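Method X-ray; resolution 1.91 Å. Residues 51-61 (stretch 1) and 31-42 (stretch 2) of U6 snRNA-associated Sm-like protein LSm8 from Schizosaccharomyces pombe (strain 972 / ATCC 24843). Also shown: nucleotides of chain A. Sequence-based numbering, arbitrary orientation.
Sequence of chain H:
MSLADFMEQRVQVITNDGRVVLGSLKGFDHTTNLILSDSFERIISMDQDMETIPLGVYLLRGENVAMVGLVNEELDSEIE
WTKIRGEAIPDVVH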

ATOM      1  N   GLU H  51       4.766  -8.480 -26.787  1.00 56.08           N
ATOM      2  CA  GLU H  51       5.561  -9.607 -26.319  1.00 58.68           C
ATOM      3  C   GLU H  51       4.684 -10.490 -25.443  1.00 59.70           C
ATOM      4  O   GLU H  51       3.869  -9.992 -24.670  1.00 56.29           O
ATOM      5  CB  GLU H  51       6.744  -9.138 -25.483  1.00 64.69           C
ATOM      6  CG  GLU H  51       7.803  -8.376 -26.182  1.00 78.57           C
ATOM      7  CD  GLU H  51       9.054  -8.269 -25.327  1.00 94.81           C
ATOM      8  OE1 GLU H  51       9.108  -8.947 -24.275  1.00 83.93           O
ATOM      9  OE2 GLU H  51       9.968  -7.489 -25.694  1.00111.46           O
ATOM     10  N   THR H  52       4.888 -11.794 -25.516  1.00 59.66           N
ATOM     11  CA  THR H  52       4.162 -12.743 -24.683  1.00 56.13           C
ATOM     12  C   THR H  52       5.163 -13.600 -23.927  1.00 58.50           C
ATOM     13  O   THR H  52       5.952 -14.312 -24.546  1.00 54.86           O
ATOM     14  CB  THR H  52       3.249 -13.607 -25.556  1.00 60.08           C
ATOM     15  OG1 THR H  52       2.143 -12.805 -25.986  1.00 62.79           O
ATOM     16  CG2 THR H  52       2.717 -14.794 -24.773  1.00 65.76           C
ATOM     17  N   ILE H  53       5.131 -13.549 -22.604  1.00 54.25           N
ATOM     18  CA  ILE H  53       6.075 -14.330 -21.808  1.00 59.90           C
ATOM     19  C   ILE H  53       5.321 -15.468 -21.123  1.00 54.30           C
ATOM     20  O   ILE H  53       4.382 -15.209 -20.371  1.00 52.91           O
ATOM     21  CB  ILE H  53       6.802 -13.450 -20.779  1.00 61.48           C
ATOM     22  CG1 ILE H  53       7.634 -12.377 -21.491  1.00 65.12           C
ATOM     23  CG2 ILE H  53       7.707 -14.294 -19.912  1.00 65.26           C
ATOM     24  CD1 ILE H  53       6.880 -11.118 -21.802  1.00 70.75           C
ATOM     25  N   PRO H  54       5.719 -16.724 -21.305  1.00 47.98           N
ATOM     26  CA  PRO H  54       5.043 -17.811 -20.583  1.00 51.03           C
ATOM     27  C   PRO H  54       5.433 -17.805 -19.117  1.00 54.64           C
ATOM     28  O   PRO H  54       6.618 -17.678 -18.792  1.00 59.03           O
ATOM     29  CB  PRO H  54       5.562 -19.071 -21.271  1.00 50.57           C
ATOM     30  CG  PRO H  54       6.323 -18.595 -22.476  1.00 53.14           C
ATOM     31  CD  PRO H  54       6.778 -17.215 -22.191  1.00 53.48           C
ATOM     32  N   LEU H  55       4.441 -18.019 -18.232  1.00 47.12           N
ATOM     33  CA  LEU H  55       4.664 -17.971 -16.794  1.00 43.64           C
ATOM     34  C   LEU H  55       4.271 -19.235 -16.027  1.00 55.53           C
ATOM     35  O   LEU H  55       4.665 -19.372 -14.864  1.00 71.51           O
ATOM     36  CB  LEU H  55       3.918 -16.774 -16.188  1.00 44.34           C
ATOM     37  CG  LEU H  55       4.353 -15.373 -16.643  1.00 40.17           C
ATOM     38  CD1 LEU H  55       3.519 -14.315 -15.900  1.00 36.74           C
ATOM     39  CD2 LEU H  55       5.801 -15.181 -16.358  1.00 40.60           C
ATOM     40  N   GLY H  56       3.495 -20.143 -16.612  1.00 48.75           N
ATOM     41  CA  GLY H  56       3.170 -21.363 -15.890  1.00 42.91           C
ATOM     42  C   GLY H  56       2.171 -21.072 -14.789  1.00 41.70           C
ATOM     43  O   GLY H  56       1.188 -20.346 -14.985  1.00 46.34           O
ATOM     44  N   VAL H  57       2.409 -21.648 -13.604  1.00 41.41           N
ATOM     45  CA  VAL H  57       1.551 -21.410 -12.446  1.00 40.77           C
ATOM     46  C   VAL H  57       2.053 -20.185 -11.705  1.00 38.59           C
ATOM     47  O   VAL H  57       3.242 -20.092 -11.372  1.00 45.92           O
ATOM     48  CB  VAL H  57       1.520 -22.629 -11.512  1.00 43.80           C
ATOM     49  CG1 VAL H  57       0.553 -22.363 -10.398  1.00 36.81           C
ATOM     50  CG2 VAL H  57       1.137 -23.909 -12.271  1.00 41.19           C
ATOM     51  N   TYR H  58       1.133 -19.278 -11.409  1.00 39.07           N
ATOM     52  CA  TYR H  58       1.415 -17.927 -10.930  1.00 39.35           C
ATOM     53  C   TYR H  58       0.549 -17.684  -9.719  1.00 36.65           C
ATOM     54  O   TYR H  58      -0.675 -17.726  -9.834  1.00 43.92           O
ATOM     55  CB  TYR H  58       1.078 -16.898 -11.995  1.00 37.44           C
ATOM     56  CG  TYR H  58       2.047 -15.763 -12.117  1.00 44.14           C
ATOM     57  CD1 TYR H  58       3.376 -16.002 -12.371  1.00 54.94           C
ATOM     58  CD2 TYR H  58       1.613 -14.445 -12.037  1.00 48.86           C
ATOM     59  CE1 TYR H  58       4.268 -14.972 -12.521  1.00 64.05           C
ATOM     60  CE2 TYR H  58       2.503 -13.401 -12.189  1.00 50.97           C
ATOM     61  CZ  TYR H  58       3.827 -13.677 -12.421  1.00 67.75           C
ATOM     62  OH  TYR H  58       4.726 -12.648 -12.576  1.00 86.08           O
ATOM     63  N   LEU H  59       1.155 -17.523  -8.550  1.00 40.88           N
ATOM     64  CA  LEU H  59       0.416 -17.112  -7.363  1.00 37.56           C
ATOM     65  C   LEU H  59       0.620 -15.610  -7.156  1.00 35.37           C
ATOM     66  O   LEU H  59       1.750 -15.154  -6.968  1.00 32.92           O
ATOM     67  CB  LEU H  59       0.882 -17.911  -6.146  1.00 40.33           C
ATOM     68  CG  LEU H  59      -0.097 -18.080  -4.985  1.00 38.82           C
ATOM     69  CD1 LEU H  59       0.457 -19.123  -4.077  1.00 41.25           C
ATOM     70  CD2 LEU H  59      -0.340 -16.781  -4.222  1.00 37.41           C
ATOM     71  N   LEU H  60      -0.450 -14.840  -7.203  1.00 38.93           N
ATOM     72  CA  LEU H  60      -0.345 -13.388  -7.117  1.00 35.59           C
ATOM     73  C   LEU H  60      -0.850 -12.970  -5.745  1.00 34.18           C
ATOM     74  O   LEU H  60      -1.944 -13.375  -5.336  1.00 33.11           O
ATOM     75  CB  LEU H  60      -1.183 -12.678  -8.179  1.00 38.21           C
ATOM     76  CG  LEU H  60      -0.693 -12.738  -9.624  1.00 52.22           C
ATOM     77  CD1 LEU H  60      -1.464 -13.791 -10.414  1.00 53.38           C
ATOM     78  CD2 LEU H  60      -0.786 -11.372 -10.284  1.00 58.43           C
ATOM     79  N   ARG H  61      -0.060 -12.178  -5.032  1.00 30.23           N
ATOM     80  CA  ARG H  61      -0.492 -11.704  -3.726  1.00 33.99           C
ATOM     81  C   ARG H  61      -1.521 -10.604  -3.934  1.00 39.18           C
ATOM     82  O   ARG H  61      -1.297  -9.699  -4.741  1.00 31.98           O
ATOM     83  CB  ARG H  61       0.703 -11.201  -2.929  1.00 38.44           C
ATOM     84  CG  ARG H  61       0.367 -10.691  -1.522  1.00 41.92           C
ATOM     85  CD  ARG H  61       1.656 -10.423  -0.720  1.00 43.66           C
ATOM     86  NE  ARG H  61       1.366  -9.675   0.500  1.00 46.23           N
ATOM     87  CZ  ARG H  61       1.041 -10.241   1.663  1.00 45.44           C
ATOM     88  NH1 ARG H  61       0.974 -11.570   1.781  1.00 42.87           N
ATOM     89  NH2 ARG H  61       0.797  -9.479   2.718  1.00 44.11           N
TER
ATOM     90  P     U A   2      -2.138  -7.333   6.680  1.00 59.62           P
ATOM     91  OP1   U A   2      -2.596  -6.102   7.386  1.00 67.54           O
ATOM     92  OP2   U A   2      -2.789  -8.637   6.970  1.00 57.69           O
ATOM     93  O5'   U A   2      -2.250  -7.217   5.107  1.00 56.42           O
ATOM     94  C5'   U A   2      -1.471  -6.263   4.408  1.00 46.63           C
ATOM     95  C4'   U A   2      -1.878  -6.245   2.968  1.00 43.95           C
ATOM     96  O4'   U A   2      -1.496  -7.513   2.368  1.00 40.58           O
ATOM     97  C3'   U A   2      -3.381  -6.104   2.730  1.00 33.89           C
ATOM     98  O3'   U A   2      -3.554  -5.526   1.449  1.00 43.59           O
ATOM     99  C2'   U A   2      -3.813  -7.548   2.623  1.00 34.72           C
ATOM    100  O2'   U A   2      -5.048  -7.728   1.968  1.00 34.80           O
ATOM    101  C1'   U A   2      -2.643  -8.127   1.828  1.00 33.79           C
ATOM    102  N1    U A   2      -2.497  -9.580   1.925  1.00 34.89           N
ATOM    103  C2    U A   2      -2.457 -10.298   0.746  1.00 38.44           C
ATOM    104  O2    U A   2      -2.502  -9.773  -0.376  1.00 36.42           O
ATOM    105  N3    U A   2      -2.335 -11.656   0.924  1.00 37.42           N
ATOM    106  C4    U A   2      -2.251 -12.343   2.126  1.00 37.66           C
ATOM    107  O4    U A   2      -2.147 -13.577   2.147  1.00 36.39           O
ATOM    108  C5    U A   2      -2.310 -11.518   3.287  1.00 32.66           C
ATOM    109  C6    U A   2      -2.439 -10.197   3.148  1.00 27.41           C
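Stretch 2 (31-42) TTNLILSDSFER

How does stretch 2 enter the contact? It begins as a loop: Thr31 and Thr32, the latter with a positive phi (74/14), stay clear of stretch 1 with their side chains, and Asn33 (-51/143) swings the chain into extended conformation. The Asn33 side chain, chi1 m, brings its end close to stretch 1, with OD1 3.3 Å from Arg61 CA. That position also serves the nucleotide U2: N3 of U2 donates to Asn33 OD1 at 2.8 Å, and Asn33 ND2 donates to O4 of U2 at 2.8 Å, so one amide reads the base edge through both its acceptor and its donor. The Arg61 guanidinium lies with one face over N1 of U2, so the two stretches meet the same uridine from adjoining positions. Binding of RNA bases suits a protein associated with U6 snRNA.

How does the first strand, 34-36, lie on stretch 1? It runs antiparallel to strand 58-60, with 160° between their directions and a closest approach of 4.8 Å between axes. Leu34 and Leu60 form a reciprocal pair: Leu34 N donates to Leu60 O and Leu60 N to Leu34 O, each at 2.9 Å. Ile35 faces Leu59 as a non-hydrogen-bonded pair, CA to CA 4.7 Å, and its CG2 lies 4.2 Å from Val57 CG1. Leu36 repeats the reciprocal pattern, its N reaching Tyr58 O and its O receiving Tyr58 N, again at 2.9 Å each. Since side chains alternate between faces, Leu34, Leu36, Tyr58 and Leu60 share one side of the sheet; there Leu36 CD1 packs 3.8 Å from Leu60 CD1.

What happens where the chain turns at Ser37 and Asp38? The ladder is interrupted by shifts of one residue on either side of Gly56, two beta bulges. Asp38, with phi/psi 47/41, points its CB away from stretch 1, and the next residue restores the pairing. Ser39 N donates to Gly56 O at 3.1 Å, and Ser39 OG donates to the same Gly56 O at 2.7 Å, so one carbonyl is held by backbone and side chain together. Ser39 O in turn accepts from Leu55 N at 2.9 Å and, weakly, from Gly56 N at 3.4 Å. Gly56 has a positive phi, 73°, which favours glycine.

How does the last strand finish the contact? Residues 39-42 run antiparallel to strand 51-56, at 152° with axes approaching to 4.4 Å. Phe40 sits opposite Pro54, CA to CA 4.3 Å, and its ring CD2 lies 3.7 Å from Thr52 CG2. Glu41 then pairs with Ile53 through two hydrogen bonds, Glu41 N to Ile53 O at 2.8 Å and Ile53 N to Glu41 O at 2.9 Å, while its CB lies 4.1 Å from Leu55 CD1. Finally Arg42 faces Thr52 without backbone hydrogen bonds, its CA 3.4 Å from Glu51 O in a CA-H...O contact.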

ATOM      1  N   THR H  31      -8.302 -12.216   0.595  1.00 34.98           N
ATOM      2  CA  THR H  31      -7.421 -11.068   0.383  1.00 30.57           C
ATOM      3  C   THR H  31      -7.158 -10.820  -1.084  1.00 36.49           C
ATOM      4  O   THR H  31      -6.392  -9.909  -1.410  1.00 32.89           O
ATOM      5  CB  THR H  31      -6.071 -11.242   1.066  1.00 39.19           C
ATOM      6  OG1 THR H  31      -5.377 -12.326   0.438  1.00 43.08           O
ATOM      7  CG2 THR H  31      -6.244 -11.527   2.535  1.00 42.53           C
ATOM      8  N   THR H  32      -7.794 -11.585  -1.973  1.00 32.43           N
ATOM      9  CA  THR H  32      -7.593 -11.511  -3.418  1.00 38.49           C
ATOM     10  C   THR H  32      -6.273 -12.118  -3.867  1.00 36.73           C
ATOM     11  O   THR H  32      -5.895 -11.912  -5.024  1.00 41.25           O
ATOM     12  CB  THR H  32      -7.686 -10.065  -3.947  1.00 40.73           C
ATOM     13  OG1 THR H  32      -8.444  -9.280  -3.024  1.00 44.39           O
ATOM     14  CG2 THR H  32      -8.428  -9.994  -5.286  1.00 41.97           C
ATOM     15  N   ASN H  33      -5.570 -12.888  -3.019  1.00 34.02           N
ATOM     16  CA  ASN H  33      -4.549 -13.784  -3.559  1.00 35.25           C
ATOM     17  C   ASN H  33      -5.196 -14.586  -4.682  1.00 36.50           C
ATOM     18  O   ASN H  33      -6.380 -14.900  -4.618  1.00 43.17           O
ATOM     19  CB  ASN H  33      -4.009 -14.746  -2.487  1.00 31.52           C
ATOM     20  CG  ASN H  33      -3.275 -14.039  -1.344  1.00 35.75           C
ATOM     21  OD1 ASN H  33      -2.637 -12.999  -1.531  1.00 36.30           O
ATOM     22  ND2 ASN H  33      -3.395 -14.602  -0.128  1.00 31.99           N
ATOM     23  N   LEU H  34      -4.449 -14.864  -5.743  1.00 40.66           N
ATOM     24  CA  LEU H  34      -5.006 -15.595  -6.877  1.00 38.36           C
ATOM     25  C   LEU H  34      -4.040 -16.695  -7.285  1.00 34.66           C
ATOM     26  O   LEU H  34      -2.828 -16.546  -7.130  1.00 37.80           O
ATOM     27  CB  LEU H  34      -5.239 -14.701  -8.098  1.00 35.63           C
ATOM     28  CG  LEU H  34      -5.968 -13.385  -7.890  1.00 36.68           C
ATOM     29  CD1 LEU H  34      -5.907 -12.599  -9.185  1.00 31.24           C
ATOM     30  CD2 LEU H  34      -7.417 -13.620  -7.495  1.00 34.61           C
ATOM     31  N   ILE H  35      -4.584 -17.798  -7.815  1.00 40.29           N
ATOM     32  CA  ILE H  35      -3.806 -18.797  -8.540  1.00 43.78           C
ATOM     33  C   ILE H  35      -4.223 -18.729 -10.002  1.00 42.43           C
ATOM     34  O   ILE H  35      -5.390 -18.977 -10.328  1.00 46.97           O
ATOM     35  CB  ILE H  35      -4.046 -20.221  -8.014  1.00 44.49           C
ATOM     36  CG1 ILE H  35      -3.746 -20.346  -6.527  1.00 47.00           C
ATOM     37  CG2 ILE H  35      -3.193 -21.219  -8.806  1.00 40.99           C
ATOM     38  CD1 ILE H  35      -4.312 -21.651  -5.927  1.00 46.43           C
ATOM     39  N   LEU H  36      -3.262 -18.508 -10.890  1.00 41.36           N
ATOM     40  CA  LEU H  36      -3.477 -18.641 -12.323  1.00 40.86           C
ATOM     41  C   LEU H  36      -2.624 -19.790 -12.840  1.00 46.67           C
ATOM     42  O   LEU H  36      -1.469 -19.938 -12.437  1.00 48.12           O
ATOM     43  CB  LEU H  36      -3.079 -17.369 -13.059  1.00 34.72           C
ATOM     44  CG  LEU H  36      -3.700 -16.086 -12.547  1.00 38.62           C
ATOM     45  CD1 LEU H  36      -3.332 -14.952 -13.483  1.00 40.93           C
ATOM     46  CD2 LEU H  36      -5.151 -16.267 -12.476  1.00 34.08           C
ATOM     47  N   SER H  37      -3.185 -20.620 -13.711  1.00 45.61           N
ATOM     48  CA  SER H  37      -2.398 -21.659 -14.360  1.00 44.67           C
ATOM     49  C   SER H  37      -2.412 -21.446 -15.863  1.00 40.44           C
ATOM     50  O   SER H  37      -3.259 -20.721 -16.391  1.00 47.70           O
ATOM     51  CB  SER H  37      -2.916 -23.050 -14.015  1.00 50.91           C
ATOM     52  OG  SER H  37      -4.213 -23.230 -14.532  1.00 58.50           O
ATOM     53  N   ASP H  38      -1.456 -22.071 -16.547  1.00 43.59           N
ATOM     54  CA  ASP H  38      -1.230 -21.819 -17.974  1.00 49.26           C
ATOM     55  C   ASP H  38      -1.199 -20.325 -18.274  1.00 42.66           C
ATOM     56  O   ASP H  38      -1.747 -19.846 -19.273  1.00 50.22           O
ATOM     57  CB  ASP H  38      -2.276 -22.528 -18.826  1.00 50.16           C
ATOM     58  CG  ASP H  38      -2.071 -24.007 -18.853  1.00 66.53           C
ATOM     59  OD1 ASP H  38      -1.020 -24.439 -19.379  1.00 80.71           O
ATOM     60  OD2 ASP H  38      -2.922 -24.737 -18.298  1.00 64.75           O
ATOM     61  N   SER H  39      -0.560 -19.576 -17.400  1.00 44.30           N
ATOM     62  CA  SER H  39      -0.595 -18.130 -17.513  1.00 48.67           C
ATOM     63  C   SER H  39       0.550 -17.605 -18.374  1.00 47.30           C
ATOM     64  O   SER H  39       1.552 -18.280 -18.639  1.00 46.82           O
ATOM     65  CB  SER H  39      -0.503 -17.486 -16.141  1.00 45.24           C
ATOM     66  OG  SER H  39       0.762 -17.794 -15.617  1.00 56.97           O
ATOM     67  N   PHE H  40       0.378 -16.375 -18.834  1.00 44.39           N
ATOM     68  CA  PHE H  40       1.443 -15.710 -19.575  1.00 45.19           C
ATOM     69  C   PHE H  40       1.267 -14.215 -19.378  1.00 42.96           C
ATOM     70  O   PHE H  40       0.189 -13.744 -19.011  1.00 43.15           O
ATOM     71  CB  PHE H  40       1.446 -16.123 -21.054  1.00 53.41           C
ATOM     72  CG  PHE H  40       0.157 -15.844 -21.761  1.00 57.48           C
ATOM     73  CD1 PHE H  40      -0.837 -16.807 -21.814  1.00 54.24           C
ATOM     74  CD2 PHE H  40      -0.067 -14.617 -22.373  1.00 58.14           C
ATOM     75  CE1 PHE H  40      -2.034 -16.554 -22.462  1.00 56.41           C
ATOM     76  CE2 PHE H  40      -1.263 -14.359 -23.028  1.00 59.23           C
ATOM     77  CZ  PHE H  40      -2.245 -15.331 -23.077  1.00 58.38           C
ATOM     78  N   GLU H  41       2.348 -13.465 -19.546  1.00 41.14           N
ATOM     79  CA  GLU H  41       2.269 -12.015 -19.451  1.00 45.47           C
ATOM     80  C   GLU H  41       2.193 -11.456 -20.855  1.00 55.94           C
ATOM     81  O   GLU H  41       2.823 -11.991 -21.760  1.00 55.86           O
ATOM     82  CB  GLU H  41       3.477 -11.416 -18.736  1.00 49.96           C
ATOM     83  CG  GLU H  41       3.488  -9.906 -18.815  1.00 49.12           C
ATOM     84  CD  GLU H  41       4.511  -9.244 -17.911  1.00 55.14           C
ATOM     85  OE1 GLU H  41       4.424  -8.009 -17.747  1.00 54.57           O
ATOM     86  OE2 GLU H  41       5.380  -9.947 -17.354  1.00 59.46           O
ATOM     87  N   ARG H  42       1.436 -10.378 -21.030  1.00 52.84           N
ATOM     88  CA  ARG H  42       1.396  -9.647 -22.292  1.00 49.56           C
ATOM     89  C   ARG H  42       2.024  -8.284 -22.072  1.00 46.89           C
ATOM     90  O   ARG H  42       1.659  -7.577 -21.125  1.00 47.74           O
ATOM     91  CB  ARG H  42      -0.036  -9.452 -22.799  1.00 51.24           C
ATOM     92  CG  ARG H  42      -0.519 -10.461 -23.783  1.00 54.90           C
ATOM     93  CD  ARG H  42      -2.023 -10.268 -24.047  1.00 53.73           C
ATOM     94  NE  ARG H  42      -2.509 -11.318 -24.946  1.00 52.60           N
ATOM     95  CZ  ARG H  42      -3.787 -11.634 -25.118  1.00 48.36           C
ATOM     96  NH1 ARG H  42      -4.725 -10.984 -24.455  1.00 46.41           N
ATOM     97  NH2 ARG H  42      -4.123 -12.611 -25.957  1.00 57.44           N
TER
HETATM   98  O   HOH W   1       4.882 -10.455 -14.125  1.00 43.74           O